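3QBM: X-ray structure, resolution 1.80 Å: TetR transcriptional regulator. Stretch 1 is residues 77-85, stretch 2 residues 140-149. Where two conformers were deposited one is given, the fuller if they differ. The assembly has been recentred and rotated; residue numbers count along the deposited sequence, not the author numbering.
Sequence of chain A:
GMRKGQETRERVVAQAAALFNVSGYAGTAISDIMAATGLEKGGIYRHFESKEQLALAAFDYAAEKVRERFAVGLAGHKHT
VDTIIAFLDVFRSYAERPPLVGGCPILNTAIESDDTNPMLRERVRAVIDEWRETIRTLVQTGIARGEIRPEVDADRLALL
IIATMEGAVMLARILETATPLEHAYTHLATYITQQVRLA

Stretch 1 77-85: HKHTVDTII
Stretch 2 (140-149) QTGIARGEIR

The start of one helix is pinned to the turn that follows another by a single buried carboxylate, that of Glu147, with a small apolar patch beside it. In stretch 1, a loop leads in, with His77 (phi/psi -80/153) and His79 (-145/140) extended and Lys78 (-98/-4) between them; His79 holds the N-cap position, and a helix runs from Thr80 through Ile85 and beyond, with bonds such as Ile84 N to Thr80 O at 3.0 Å. In stretch 2, a helix arriving from earlier in the chain ends in a Schellman motif: Gly146 takes positive phi (74/18), Gly146 N bonds Ile143 O at 3.1 Å, and Glu147 N reaches back to Gly142 O at 2.8 Å. Ile148 and Arg149 then leave in extended conformation. The two helical segments run in roughly opposite directions. The backbones come closest at Thr80 and Gly142, whose CA atoms lie 5.4 Å apart, and 326 Å² is buried in all.

Glu147 (chi1 m, chi2 t, chi3 -12°) points toward stretch 1 and reaches the first turn of its helix, where backbone amides lack helical partners. Glu147 OE1 accepts two hydrogen bonds from Thr80: one from Thr80 N at 3.0 Å, nearly linear at 169°, and one from Thr80 OG1 at 2.8 Å, with Thr80 in the p rotamer. The other carboxylate oxygen, Glu147 OE2, takes a salt bridge from Arg145 NE at 2.9 Å, again almost straight at 176°. Arg145 (m, t, p, chi4 84°) thus engages OE2 from the same stretch, while Thr80 engages OE1 across the contact.

His79 supports the same site in two ways. With chi1 t and chi2 -76°, its ring turns back so that His79 ND1 accepts from Val81 N at 3.0 Å, a capping bond that satisfies another amide of the first turn. The ring also offers a face to the aliphatic part of Glu147: Glu147 CG lies 3.8 Å from the centroid of the His79 ring, 27° off the normal, a CH-pi contact.

Close approach depends on Gly142, for Thr80 OG1 sits 3.2 Å from Gly142 CA, and an ideal CB there would fall 2.5 Å from that hydroxyl, a clash. Nearby, Thr80 CG2 meets Thr141 CG2 at 3.6 Å. Ile148 (m, t), from the turn, brings its end to Val81 and Ile84 on the first helix: Ile148 CG1 lies 3.7 Å from Val81 CG2 (chi1 t), and Ile148 CD1 lies 3.9 Å from Ile84 CD1 (m, t), adding hydrophobic packing beside the polar cluster.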

# COMPACT_ATOMS: atom_id res chain seq x y z
N HIS A 77 -4.40 13.76 -24.92
CA HIS A 77 -4.22 15.07 -24.30
C HIS A 77 -3.30 15.95 -25.18
O HIS A 77 -2.45 15.45 -25.93
CB HIS A 77 -3.71 14.94 -22.86
CG HIS A 77 -4.70 14.29 -21.94
ND1 HIS A 77 -5.71 15.00 -21.33
CD2 HIS A 77 -4.85 13.01 -21.56
CE1 HIS A 77 -6.44 14.17 -20.60
NE2 HIS A 77 -5.96 12.95 -20.76
N LYS A 78 -3.48 17.25 -25.08
CA LYS A 78 -2.78 18.19 -25.96
C LYS A 78 -1.54 18.82 -25.31
O LYS A 78 -0.83 19.56 -25.99
CB LYS A 78 -3.73 19.32 -26.44
CG LYS A 78 -4.33 20.19 -25.32
CD LYS A 78 -5.38 21.16 -25.84
CE LYS A 78 -6.09 21.88 -24.69
NZ LYS A 78 -7.27 22.67 -25.19
N HIS A 79 -1.29 18.51 -24.03
CA HIS A 79 -0.18 19.06 -23.24
C HIS A 79 0.30 17.96 -22.31
O HIS A 79 -0.51 17.18 -21.76
CB HIS A 79 -0.69 20.24 -22.43
CG HIS A 79 0.35 21.09 -21.81
ND1 HIS A 79 1.04 20.70 -20.68
CD2 HIS A 79 0.75 22.35 -22.08
CE1 HIS A 79 1.84 21.68 -20.31
NE2 HIS A 79 1.70 22.68 -21.15
N THR A 80 1.63 17.87 -22.15
CA THR A 80 2.23 16.78 -21.38
C THR A 80 1.85 16.83 -19.91
O THR A 80 1.80 15.81 -19.24
CB THR A 80 3.78 16.76 -21.48
OG1 THR A 80 4.31 18.03 -21.10
CG2 THR A 80 4.25 16.34 -22.92
N VAL A 81 1.61 18.03 -19.39
CA VAL A 81 1.16 18.14 -18.02
C VAL A 81 -0.26 17.60 -17.86
O VAL A 81 -0.56 16.90 -16.87
CB VAL A 81 1.37 19.56 -17.48
CG1 VAL A 81 0.67 19.80 -16.11
CG2 VAL A 81 2.90 19.84 -17.37
N ASP A 82 -1.12 17.89 -18.84
CA ASP A 82 -2.48 17.33 -18.84
C ASP A 82 -2.40 15.82 -18.80
O ASP A 82 -3.17 15.18 -18.10
CB ASP A 82 -3.28 17.79 -20.06
CG ASP A 82 -3.57 19.29 -20.07
OD1 ASP A 82 -3.33 19.97 -19.08
OD2 ASP A 82 -4.04 19.78 -21.09
N THR A 83 -1.49 15.24 -19.57
CA THR A 83 -1.31 13.81 -19.60
C THR A 83 -0.83 13.26 -18.26
O THR A 83 -1.34 12.23 -17.77
CB THR A 83 -0.31 13.37 -20.70
OG1 THR A 83 -0.62 14.06 -21.92
CG2 THR A 83 -0.38 11.87 -20.87
N ILE A 84 0.09 13.96 -17.62
CA ILE A 84 0.58 13.50 -16.32
C ILE A 84 -0.55 13.58 -15.26
O ILE A 84 -0.73 12.68 -14.46
CB ILE A 84 1.84 14.25 -15.86
CG1 ILE A 84 3.01 13.87 -16.76
CG2 ILE A 84 2.19 13.83 -14.45
CD1 ILE A 84 4.21 14.85 -16.70
N ILE A 85 -1.32 14.64 -15.29
CA ILE A 85 -2.45 14.79 -14.36
C ILE A 85 -3.55 13.71 -14.65
O ILE A 85 -4.20 13.22 -13.75
CB ILE A 85 -2.97 16.26 -14.41
CG1 ILE A 85 -1.93 17.20 -13.84
CG2 ILE A 85 -4.32 16.39 -13.67
CD1 ILE A 85 -2.32 18.66 -13.82
N GLN A 140 10.33 14.18 -20.34
CA GLN A 140 11.30 14.61 -21.37
C GLN A 140 10.59 15.23 -22.56
O GLN A 140 11.09 16.20 -23.14
CB GLN A 140 12.25 13.50 -21.83
CG GLN A 140 13.27 13.97 -22.89
CD GLN A 140 14.02 15.29 -22.53
OE1 GLN A 140 14.74 15.34 -21.52
NE2 GLN A 140 13.85 16.35 -23.36
N THR A 141 9.43 14.71 -22.95
CA THR A 141 8.68 15.36 -24.04
C THR A 141 8.32 16.82 -23.67
O THR A 141 8.53 17.74 -24.44
CB THR A 141 7.43 14.52 -24.44
OG1 THR A 141 7.90 13.30 -25.04
CG2 THR A 141 6.57 15.23 -25.43
N GLY A 142 7.83 17.01 -22.45
CA GLY A 142 7.40 18.31 -21.98
C GLY A 142 8.55 19.26 -21.90
O GLY A 142 8.38 20.44 -22.22
N ILE A 143 9.72 18.76 -21.48
CA ILE A 143 10.91 19.60 -21.42
C ILE A 143 11.26 20.03 -22.84
O ILE A 143 11.48 21.20 -23.06
CB ILE A 143 12.12 18.93 -20.71
CG1 ILE A 143 11.84 18.78 -19.23
CG2 ILE A 143 13.43 19.74 -20.93
CD1 ILE A 143 12.82 17.88 -18.43
N ALA A 144 11.27 19.09 -23.78
CA ALA A 144 11.56 19.44 -25.18
C ALA A 144 10.59 20.48 -25.71
O ALA A 144 10.96 21.30 -26.50
CB ALA A 144 11.55 18.19 -26.07
N ARG A 145 9.34 20.46 -25.26
CA ARG A 145 8.32 21.38 -25.78
C ARG A 145 8.26 22.70 -25.03
O ARG A 145 7.46 23.55 -25.39
CB ARG A 145 6.93 20.74 -25.68
CG ARG A 145 6.70 19.56 -26.67
CD ARG A 145 5.39 18.85 -26.49
NE ARG A 145 4.27 19.70 -26.88
CZ ARG A 145 3.83 19.84 -28.12
NH1 ARG A 145 4.41 19.22 -29.14
NH2 ARG A 145 2.81 20.64 -28.36
N GLY A 146 9.05 22.87 -23.96
CA GLY A 146 8.93 24.06 -23.13
C GLY A 146 7.70 24.06 -22.25
O GLY A 146 7.28 25.10 -21.75
N GLU A 147 7.11 22.88 -22.06
CA GLU A 147 5.92 22.72 -21.22
C GLU A 147 6.29 22.37 -19.79
O GLU A 147 5.51 22.61 -18.86
CB GLU A 147 5.01 21.63 -21.78
CG GLU A 147 4.44 21.97 -23.12
CD GLU A 147 3.65 20.84 -23.72
OE1 GLU A 147 3.69 19.73 -23.24
OE2 GLU A 147 3.00 21.07 -24.72
N ILE A 148 7.46 21.80 -19.59
CA ILE A 148 7.92 21.33 -18.29
C ILE A 148 9.30 21.91 -18.01
O ILE A 148 10.15 21.97 -18.90
CB ILE A 148 7.93 19.79 -18.24
CG1 ILE A 148 6.48 19.28 -18.20
CG2 ILE A 148 8.71 19.26 -16.97
CD1 ILE A 148 6.32 17.75 -18.16
N ARG A 149 9.52 22.36 -16.78
CA ARG A 149 10.82 22.94 -16.39
C ARG A 149 11.94 21.93 -16.62
O ARG A 149 11.84 20.77 -16.22
CB ARG A 149 10.82 23.39 -14.92
CG ARG A 149 9.85 24.46 -14.61
CD ARG A 149 9.95 25.04 -13.19
NE ARG A 149 9.03 26.17 -13.10
CZ ARG A 149 9.32 27.45 -13.40
NH1 ARG A 149 10.55 27.81 -13.75
NH2 ARG A 149 8.37 28.38 -13.32